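Local coordinates for protein 2-dehydro-3-deoxy-d-gluconate/2-dehydro-3-deoxy-phosphogluconate aldolase (Picrophilus torridus, PDB 4UXD) that belongs to the dihydrodipicolinate synthetase family of aldolases, folds as a beta/alpha barrel and assembles from four chains, at residues 87-98 with 113-123; 178-186 with 201-211. One frame throughout, in Å; residues are numbered along the deposited sequence.

Contact 1 of 2, residues 87-98 with 113-123; sequences RENSKKPIMAGV and SMDIGIEAAVL
R87, in the last part of helix 76-88, reaches across to I116 and G117 in the turn that follows helix 103-115. With CG anti to the backbone N (chi1 167°) and bends at the next two torsions, its chain slides past I116 in the opposite direction, R87 CB lying 3.8 Å from I116 CD1. NH1 of R87 donates within the guanidinium plane to O of G117 (2.8 Å), the positive-phi residue of the Schellman motif that closes helix 103-115. The same NH1 makes a salt bridge of 3.0 Å to OE1 of E119, weak as a hydrogen bond. NH2 holds the carbonyls of S90 and K92, and CD1 of I94 covers the centre of one face, which together fix the rotation of the guanidinium. P93 follows, setting its CA and CB beside OE2 of E119. The amide N of I94 meets OE1 of E119 from above the carboxylate plane, at 3.0 Å and nearly straight (172°), giving that oxygen a second donor. I94 also packs its CG2 on CG2 of I118 (3.7 Å). Here the strands join: 95-97 and 120-123 run parallel, the two strands of a beta-alpha-beta unit whose crossover is helix 103-115. M95 pairs with A120 and turns to the barrel interior, where its CB lies 3.5 Å from CG2 of V122. A96 points outward, its methyl against I118 CG2 and S113 CB, while its backbone works in both directions: N donates to O of A120 (2.7 Å), and O accepts from N of V122. G97 pairs with V122. V98 closes the segment, donating its N to O of V122 and laying CG2 3.8 Å from the methyl CB of A121, with V106, L109 and M110 of the crossover helix packed on its side chain.

Contact 2 of 2, residues 178-186 with 201-211; sequences VKGVKDSSA and DFAVFQGQDDL. With IPA (isopropyl alcohol), chain G.
Q208 reaches across to S184 just past the ends of two neighbouring barrel strands, 178-183 and 203-206, which are joined through helix 188-195 as a parallel beta-alpha-beta unit. From CB, which is directed toward segment 178-186, the chain bends at chi2 (-64°). CG packs 4.0 Å from A186 CB and also passes near the S184 carbonyl, and CD carries the amide with its plane directed at that carbonyl. NE2 donates to S184 O (2.9 Å, 166°), with that oxygen in the amide plane. It also donates to O2 of isopropyl alcohol at 3.2 Å, so one nitrogen serves both the carbonyl and the alcohol. OE1 of Q208 lies 3.6 Å from O2 of the alcohol. R189 of a neighbouring subunit packs on Q208 as well, placing this end of the unit at a subunit interface.

Behind the turn the strands pair in parallel. V181 and D183 each use both N and O, bonding alternately to A203, F205 and G207. Where the strands begin, F202 folds its ring back over the partner strand: G180 CA stands 3.8 Å from the ring centroid in a CH-pi contact over one face, offset toward the rim, and V178 CG1 meets the edge at 3.7 Å from CE1. Lacking a side chain, G180 also brings its CA to 3.1 Å from A203 O. V181 holds CG1 between its backbone N and carbonyl carbon (chi1 70°), a placement that brings this methyl to V204 CG2 as well as to F202. On the opposite face of the sheet, K182 and F205 run side by side. D183 points to the side of V181 and V204; its OD2 is bonded to N155, and its OD1 accepts S185 OG (2.8 Å) on the syn lone pair.

Contacts 1 and 2 illustrate how one beta-alpha-beta plan is repeated around a barrel. Their centres lie 18 Å apart, and strand 150-155 stands between them, hydrogen-bonded to A121 of contact 1 and to K179, G180 and K182 of contact 2. They nevertheless meet directly inside the barrel: the extended chain of K182 brings its NZ 3.1 Å from M95 SD and 3.5 Å from V122 CG2, while F63 offers it a cation-pi partner. Contact 2 also borders a neighbouring subunit. Isopropyl alcohol at Q208 and a glycerol at G207 and D209, both probably from the crystallisation liquor, lie beyond the C-terminal ends of its strands, where barrels of this kind usually place the active site.

Contact 1 of 2, residues 87-98 with 113-123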
loop_
_atom_site.group_PDB
_atom_site.type_symbol
_atom_site.label_atom_id
_atom_site.label_comp_id
_atom_site.label_asym_id
_atom_site.label_seq_id
_atom_site.Cartn_x
_atom_site.Cartn_y
_atom_site.Cartn_z
ATOM N N ARG A 87 32.261 19.594 11.465
ATOM C CA ARG A 87 33.611 19.272 11.017
ATOM C C ARG A 87 34.642 20.031 11.832
ATOM O O ARG A 87 35.756 19.554 12.007
ATOM C CB ARG A 87 33.797 19.581 9.519
ATOM C CG ARG A 87 35.260 19.583 9.014
ATOM C CD ARG A 87 35.932 18.196 8.936
ATOM N NE ARG A 87 35.975 17.474 10.210
ATOM C CZ ARG A 87 36.201 16.168 10.324
ATOM N NH1 ARG A 87 36.426 15.418 9.250
ATOM N NH2 ARG A 87 36.192 15.600 11.517
ATOM N N GLU A 88 34.263 21.203 12.337
ATOM C CA GLU A 88 35.208 22.060 13.033
ATOM C C GLU A 88 35.233 21.853 14.543
ATOM O O GLU A 88 36.065 22.447 15.239
ATOM C CB GLU A 88 34.898 23.524 12.742
ATOM C CG GLU A 88 35.473 24.025 11.444
ATOM C CD GLU A 88 35.112 25.470 11.188
ATOM O OE1 GLU A 88 34.418 26.072 12.042
ATOM O OE2 GLU A 88 35.523 25.998 10.135
ATOM N N ASN A 89 34.342 21.015 15.056
ATOM C CA ASN A 89 34.264 20.829 16.497
ATOM C C ASN A 89 34.342 19.377 16.905
ATOM O O ASN A 89 33.988 19.004 18.021
ATOM C CB ASN A 89 32.999 21.482 17.017
ATOM C CG ASN A 89 33.098 22.997 16.982
ATOM O OD1 ASN A 89 33.730 23.603 17.841
ATOM N ND2 ASN A 89 32.502 23.608 15.968
ATOM N N SER A 90 34.865 18.569 15.996
ATOM C CA SER A 90 35.112 17.165 16.262
ATOM C C SER A 90 36.118 16.622 15.264
ATOM O O SER A 90 36.112 17.015 14.102
ATOM C CB SER A 90 33.814 16.356 16.179
ATOM O OG SER A 90 34.090 14.963 16.211
ATOM N N LYS A 91 36.968 15.712 15.717
ATOM C CA LYS A 91 37.893 15.032 14.818
ATOM C C LYS A 91 37.429 13.607 14.525
ATOM O O LYS A 91 38.176 12.799 13.970
ATOM C CB LYS A 91 39.309 15.040 15.408
ATOM C CG LYS A 91 39.989 16.407 15.302
ATOM C CD LYS A 91 41.418 16.380 15.814
ATOM C CE LYS A 91 42.400 15.946 14.735
ATOM N NZ LYS A 91 43.809 16.027 15.218
ATOM N N LYS A 92 36.192 13.296 14.903
ATOM C CA LYS A 92 35.582 12.040 14.491
ATOM C C LYS A 92 35.433 12.071 12.986
ATOM O O LYS A 92 35.216 13.134 12.405
ATOM C CB LYS A 92 34.221 11.827 15.151
ATOM C CG LYS A 92 34.275 11.473 16.627
ATOM C CD LYS A 92 34.829 10.092 16.833
ATOM C CE LYS A 92 34.672 9.680 18.261
ATOM N NZ LYS A 92 35.078 8.276 18.417
ATOM N N PRO A 93 35.599 10.914 12.336
ATOM C CA PRO A 93 35.322 10.876 10.898
ATOM C C PRO A 93 33.823 11.109 10.611
ATOM O O PRO A 93 32.948 10.563 11.290
ATOM C CB PRO A 93 35.771 9.470 10.494
ATOM C CG PRO A 93 35.690 8.661 11.743
ATOM C CD PRO A 93 36.041 9.609 12.857
ATOM N N ILE A 94 33.548 11.930 9.606
ATOM C CA ILE A 94 32.199 12.404 9.319
ATOM C C ILE A 94 31.689 11.805 8.018
ATOM O O ILE A 94 32.439 11.690 7.039
ATOM C CB ILE A 94 32.159 13.963 9.240
ATOM C CG1 ILE A 94 32.475 14.560 10.606
ATOM C CG2 ILE A 94 30.790 14.472 8.781
ATOM C CD1 ILE A 94 32.697 16.042 10.608
ATOM N N MET A 95 30.421 11.395 8.039
ATOM C CA MET A 95 29.663 11.076 6.828
ATOM C C MET A 95 28.615 12.153 6.631
ATOM O O MET A 95 27.659 12.225 7.391
ATOM C CB MET A 95 28.966 9.725 6.933
ATOM C CG MET A 95 29.807 8.591 7.443
ATOM S SD MET A 95 28.780 7.117 7.606
ATOM C CE MET A 95 30.030 5.848 7.831
ATOM N N ALA A 96 28.777 12.992 5.624
ATOM C CA ALA A 96 27.861 14.112 5.441
ATOM C C ALA A 96 26.606 13.692 4.684
ATOM O O ALA A 96 26.682 13.137 3.587
ATOM C CB ALA A 96 28.557 15.250 4.710
ATOM N N GLY A 97 25.448 13.962 5.268
ATOM C CA GLY A 97 24.216 13.806 4.535
ATOM C C GLY A 97 24.202 14.872 3.472
ATOM O O GLY A 97 24.144 16.040 3.800
ATOM N N VAL A 98 24.271 14.474 2.207
ATOM C CA VAL A 98 24.260 15.425 1.092
ATOM C C VAL A 98 22.967 15.283 0.263
ATOM O O VAL A 98 22.913 15.635 -0.929
ATOM C CB VAL A 98 25.520 15.231 0.203
ATOM C CG1 VAL A 98 26.778 15.566 1.010
ATOM C CG2 VAL A 98 25.621 13.809 -0.335
ATOM N N SER A 113 31.859 19.580 1.228
ATOM C CA SER A 113 32.269 18.707 2.323
ATOM C C SER A 113 33.593 17.991 2.001
ATOM O O SER A 113 34.341 17.621 2.913
ATOM C CB SER A 113 31.157 17.703 2.658
ATOM O OG SER A 113 30.479 17.249 1.502
ATOM N N MET A 114 33.900 17.818 0.716
ATOM C CA MET A 114 35.235 17.366 0.332
ATOM C C MET A 114 36.273 18.443 0.690
ATOM O O MET A 114 37.295 18.148 1.302
ATOM C CB MET A 114 35.306 17.049 -1.158
ATOM C CG MET A 114 36.543 16.235 -1.549
ATOM S SD MET A 114 36.594 15.744 -3.295
ATOM C CE MET A 114 37.072 17.297 -4.067
ATOM N N ASP A 115 35.986 19.693 0.337
ATOM C CA ASP A 115 36.938 20.787 0.517
ATOM C C ASP A 115 37.188 21.170 1.977
ATOM O O ASP A 115 38.170 21.863 2.255
ATOM C CB ASP A 115 36.469 22.032 -0.247
ATOM C CG ASP A 115 36.479 21.835 -1.766
ATOM O OD1 ASP A 115 37.058 20.832 -2.250
ATOM O OD2 ASP A 115 35.905 22.690 -2.475
ATOM N N ILE A 116 36.318 20.746 2.900
ATOM C CA ILE A 116 36.547 20.995 4.329
ATOM C C ILE A 116 36.952 19.703 5.042
ATOM O O ILE A 116 36.928 19.629 6.267
ATOM C CB ILE A 116 35.305 21.625 5.046
ATOM C CG1 ILE A 116 34.096 20.673 5.084
ATOM C CG2 ILE A 116 34.908 22.938 4.377
ATOM C CD1 ILE A 116 33.018 21.095 6.096
ATOM N N GLY A 117 37.309 18.685 4.266
ATOM C CA GLY A 117 37.804 17.437 4.817
ATOM C C GLY A 117 36.790 16.543 5.523
ATOM O O GLY A 117 37.095 15.956 6.567
ATOM N N ILE A 118 35.589 16.420 4.970
ATOM C CA ILE A 118 34.655 15.422 5.473
ATOM C C ILE A 118 34.959 14.153 4.710
ATOM O O ILE A 118 35.058 14.161 3.497
ATOM C CB ILE A 118 33.170 15.867 5.325
ATOM C CG1 ILE A 118 32.785 16.812 6.474
ATOM C CG2 ILE A 118 32.224 14.685 5.338
ATOM C CD1 ILE A 118 31.606 17.708 6.180
ATOM N N GLU A 119 35.135 13.067 5.440
ATOM C CA GLU A 119 35.577 11.805 4.871
ATOM C C GLU A 119 34.620 11.194 3.852
ATOM O O GLU A 119 35.059 10.646 2.835
ATOM C CB GLU A 119 35.806 10.786 5.994
ATOM C CG GLU A 119 37.087 10.980 6.781
ATOM C CD GLU A 119 36.931 11.891 7.974
ATOM O OE1 GLU A 119 35.976 12.696 8.024
ATOM O OE2 GLU A 119 37.782 11.799 8.879
ATOM N N ALA A 120 33.320 11.260 4.125
ATOM C CA ALA A 120 32.354 10.519 3.313
ATOM C C ALA A 120 31.071 11.296 3.104
ATOM O O ALA A 120 30.699 12.139 3.923
ATOM C CB ALA A 120 32.045 9.168 3.956
ATOM N N ALA A 121 30.414 11.016 1.986
ATOM C CA ALA A 121 29.090 11.544 1.716
ATOM C C ALA A 121 28.103 10.411 1.910
ATOM O O ALA A 121 28.485 9.238 1.832
ATOM C CB ALA A 121 28.993 12.108 0.324
ATOM N N VAL A 122 26.857 10.782 2.200
ATOM C CA VAL A 122 25.740 9.856 2.263
ATOM C C VAL A 122 24.572 10.397 1.459
ATOM O O VAL A 122 24.068 11.488 1.736
ATOM C CB VAL A 122 25.254 9.620 3.690
ATOM C CG1 VAL A 122 24.222 8.466 3.716
ATOM C CG2 VAL A 122 26.420 9.353 4.611
ATOM N N LEU A 123 24.111 9.603 0.500
ATOM C CA LEU A 123 23.084 10.035 -0.437
ATOM C C LEU A 123 21.979 8.984 -0.606
ATOM O O LEU A 123 22.262 7.830 -0.919
ATOM C CB LEU A 123 23.725 10.345 -1.790
ATOM C CG LEU A 123 22.765 10.777 -2.895
ATOM C CD1 LEU A 123 22.080 12.065 -2.498
ATOM C CD2 LEU A 123 23.498 10.944 -4.224
#

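Contact 2 of 2, residues 178-186 with 201-211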
loop_
_atom_site.group_PDB
_atom_site.type_symbol
_atom_site.label_atom_id
_atom_site.label_comp_id
_atom_site.label_asym_id
_atom_site.label_seq_id
_atom_site.Cartn_x
_atom_site.Cartn_y
_atom_site.Cartn_z
ATOM N N VAL A 178 32.006 4.451 -4.421
ATOM C CA VAL A 178 30.942 3.915 -3.596
ATOM C C VAL A 178 31.547 2.905 -2.623
ATOM O O VAL A 178 32.010 1.839 -3.016
ATOM C CB VAL A 178 29.815 3.247 -4.436
ATOM C CG1 VAL A 178 28.741 2.651 -3.516
ATOM C CG2 VAL A 178 29.187 4.246 -5.411
ATOM N N LYS A 179 31.503 3.256 -1.344
ATOM C CA LYS A 179 32.153 2.505 -0.285
ATOM C C LYS A 179 31.195 1.714 0.608
ATOM O O LYS A 179 31.639 1.054 1.538
ATOM C CB LYS A 179 32.983 3.467 0.576
ATOM C CG LYS A 179 34.221 4.024 -0.142
ATOM C CD LYS A 179 35.095 2.894 -0.697
ATOM C CE LYS A 179 36.417 3.390 -1.235
ATOM N NZ LYS A 179 36.201 4.224 -2.424
ATOM N N GLY A 180 29.895 1.769 0.332
ATOM C CA GLY A 180 28.932 1.019 1.120
ATOM C C GLY A 180 27.478 1.373 0.865
ATOM O O GLY A 180 27.142 2.158 -0.032
ATOM N N VAL A 181 26.608 0.780 1.677
ATOM C CA VAL A 181 25.168 0.998 1.583
ATOM C C VAL A 181 24.542 0.925 2.974
ATOM O O VAL A 181 24.957 0.132 3.806
ATOM C CB VAL A 181 24.521 -0.009 0.649
ATOM C CG1 VAL A 181 24.533 -1.420 1.269
ATOM C CG2 VAL A 181 23.115 0.436 0.270
ATOM N N LYS A 182 23.605 1.829 3.243
ATOM C CA LYS A 182 22.895 1.885 4.519
ATOM C C LYS A 182 21.447 1.627 4.236
ATOM O O LYS A 182 20.892 2.256 3.336
ATOM C CB LYS A 182 23.023 3.250 5.203
ATOM C CG LYS A 182 24.395 3.616 5.674
ATOM C CD LYS A 182 24.424 5.080 6.072
ATOM C CE LYS A 182 25.742 5.466 6.706
ATOM N NZ LYS A 182 25.786 6.927 6.997
ATOM N N ASP A 183 20.831 0.759 5.031
ATOM C CA ASP A 183 19.443 0.367 4.822
ATOM C C ASP A 183 18.575 0.507 6.074
ATOM O O ASP A 183 18.820 -0.135 7.095
ATOM C CB ASP A 183 19.393 -1.078 4.324
ATOM C CG ASP A 183 17.995 -1.518 3.959
ATOM O OD1 ASP A 183 17.236 -1.927 4.862
ATOM O OD2 ASP A 183 17.661 -1.460 2.762
ATOM N N SER A 184 17.535 1.325 5.967
ATOM C CA SER A 184 16.581 1.555 7.063
ATOM C C SER A 184 15.179 0.967 6.789
ATOM O O SER A 184 14.234 1.208 7.546
ATOM C CB SER A 184 16.455 3.058 7.322
ATOM O OG SER A 184 17.692 3.593 7.749
ATOM N N SER A 185 15.062 0.194 5.713
ATOM C CA SER A 185 13.791 -0.399 5.305
ATOM C C SER A 185 13.150 -1.275 6.379
ATOM O O SER A 185 11.926 -1.422 6.400
ATOM C CB SER A 185 13.977 -1.239 4.038
ATOM O OG SER A 185 14.525 -2.483 4.383
ATOM N N ALA A 186 13.978 -1.852 7.252
ATOM C CA ALA A 186 13.521 -2.802 8.279
ATOM C C ALA A 186 12.983 -4.101 7.657
ATOM O O ALA A 186 12.288 -4.870 8.317
ATOM C CB ALA A 186 12.443 -2.159 9.185
ATOM N N ASP A 201 35.817 -3.476 0.442
ATOM C CA ASP A 201 35.651 -2.058 0.110
ATOM C C ASP A 201 34.172 -1.685 -0.069
ATOM O O ASP A 201 33.839 -0.703 -0.746
ATOM C CB ASP A 201 36.440 -1.718 -1.157
ATOM C CG ASP A 201 37.846 -1.218 -0.855
ATOM O OD1 ASP A 201 38.015 -0.441 0.112
ATOM O OD2 ASP A 201 38.784 -1.601 -1.591
ATOM N N PHE A 202 33.289 -2.466 0.550
ATOM C CA PHE A 202 31.860 -2.173 0.510
ATOM C C PHE A 202 31.159 -2.590 1.815
ATOM O O PHE A 202 30.996 -3.783 2.111
ATOM C CB PHE A 202 31.212 -2.857 -0.697
ATOM C CG PHE A 202 29.832 -2.348 -1.012
ATOM C CD1 PHE A 202 29.660 -1.161 -1.705
ATOM C CD2 PHE A 202 28.705 -3.052 -0.608
ATOM C CE1 PHE A 202 28.389 -0.685 -1.993
ATOM C CE2 PHE A 202 27.443 -2.583 -0.889
ATOM C CZ PHE A 202 27.284 -1.394 -1.585
ATOM N N ALA A 203 30.749 -1.580 2.583
ATOM C CA ALA A 203 30.084 -1.768 3.871
ATOM C C ALA A 203 28.566 -1.869 3.718
ATOM O O ALA A 203 27.995 -1.402 2.735
ATOM C CB ALA A 203 30.441 -0.615 4.824
ATOM N N VAL A 204 27.927 -2.499 4.696
ATOM C CA VAL A 204 26.476 -2.618 4.716
ATOM C C VAL A 204 25.979 -2.344 6.133
ATOM O O VAL A 204 26.168 -3.163 7.031
ATOM C CB VAL A 204 26.016 -4.005 4.246
ATOM C CG1 VAL A 204 24.522 -4.086 4.199
ATOM C CG2 VAL A 204 26.588 -4.312 2.871
ATOM N N PHE A 205 25.359 -1.183 6.334
ATOM C CA PHE A 205 24.928 -0.777 7.668
ATOM C C PHE A 205 23.426 -0.981 7.898
ATOM O O PHE A 205 22.608 -0.678 7.038
ATOM C CB PHE A 205 25.278 0.694 7.911
ATOM C CG PHE A 205 26.745 0.958 8.142
ATOM C CD1 PHE A 205 27.585 1.236 7.082
ATOM C CD2 PHE A 205 27.274 0.965 9.428
ATOM C CE1 PHE A 205 28.931 1.500 7.292
ATOM C CE2 PHE A 205 28.627 1.225 9.647
ATOM C CZ PHE A 205 29.449 1.498 8.579
ATOM N N GLN A 206 23.085 -1.484 9.078
ATOM C CA GLN A 206 21.704 -1.604 9.506
ATOM C C GLN A 206 21.251 -0.269 10.112
ATOM O O GLN A 206 21.870 0.241 11.041
ATOM C CB GLN A 206 21.555 -2.751 10.518
ATOM C CG GLN A 206 20.154 -2.890 11.145
ATOM C CD GLN A 206 19.047 -3.073 10.108
ATOM O OE1 GLN A 206 18.339 -2.123 9.773
ATOM N NE2 GLN A 206 18.894 -4.292 9.596
ATOM N N GLY A 207 20.151 0.275 9.601
ATOM C CA GLY A 207 19.697 1.596 9.983
ATOM C C GLY A 207 18.702 1.596 11.113
ATOM O O GLY A 207 18.315 2.656 11.597
ATOM N N GLN A 208 18.263 0.412 11.521
ATOM C CA GLN A 208 17.263 0.307 12.586
ATOM C C GLN A 208 17.883 -0.329 13.814
ATOM O O GLN A 208 18.346 -1.465 13.764
ATOM C CB GLN A 208 16.044 -0.501 12.135
ATOM C CG GLN A 208 15.267 0.104 10.975
ATOM C CD GLN A 208 14.638 1.453 11.296
ATOM O OE1 GLN A 208 14.693 1.935 12.428
ATOM N NE2 GLN A 208 14.041 2.074 10.284
ATOM N N ASP A 209 17.875 0.424 14.910
ATOM C CA ASP A 209 18.573 0.064 16.139
ATOM C C ASP A 209 18.157 -1.292 16.706
ATOM O O ASP A 209 18.986 -2.037 17.231
ATOM C CB ASP A 209 18.338 1.140 17.200
ATOM C CG ASP A 209 18.622 2.546 16.690
ATOM O OD1 ASP A 209 18.435 2.815 15.482
ATOM O OD2 ASP A 209 19.034 3.387 17.513
ATOM N N ASP A 210 16.877 -1.624 16.617
ATOM C CA ASP A 210 16.434 -2.887 17.198
ATOM C C ASP A 210 16.878 -4.097 16.370
ATOM O O ASP A 210 16.852 -5.227 16.854
ATOM C CB ASP A 210 14.915 -2.893 17.397
ATOM C CG ASP A 210 14.156 -2.371 16.206
ATOM O OD1 ASP A 210 14.724 -1.596 15.400
ATOM O OD2 ASP A 210 12.962 -2.737 16.099
ATOM N N LEU A 211 17.325 -3.854 15.142
ATOM C CA LEU A 211 17.705 -4.923 14.238
ATOM C C LEU A 211 19.220 -5.156 14.181
ATOM O O LEU A 211 19.697 -6.065 13.474
ATOM C CB LEU A 211 17.182 -4.628 12.837
ATOM C CG LEU A 211 15.677 -4.442 12.647
ATOM C CD1 LEU A 211 15.375 -4.541 11.159
ATOM C CD2 LEU A 211 14.842 -5.439 13.416
HETATM C C1 IPA G . 11.859 6.750 10.538
HETATM C C2 IPA G . 12.722 5.566 10.136
HETATM C C3 IPA G . 11.942 4.580 9.267
HETATM O O2 IPA G . 13.123 4.941 11.330
#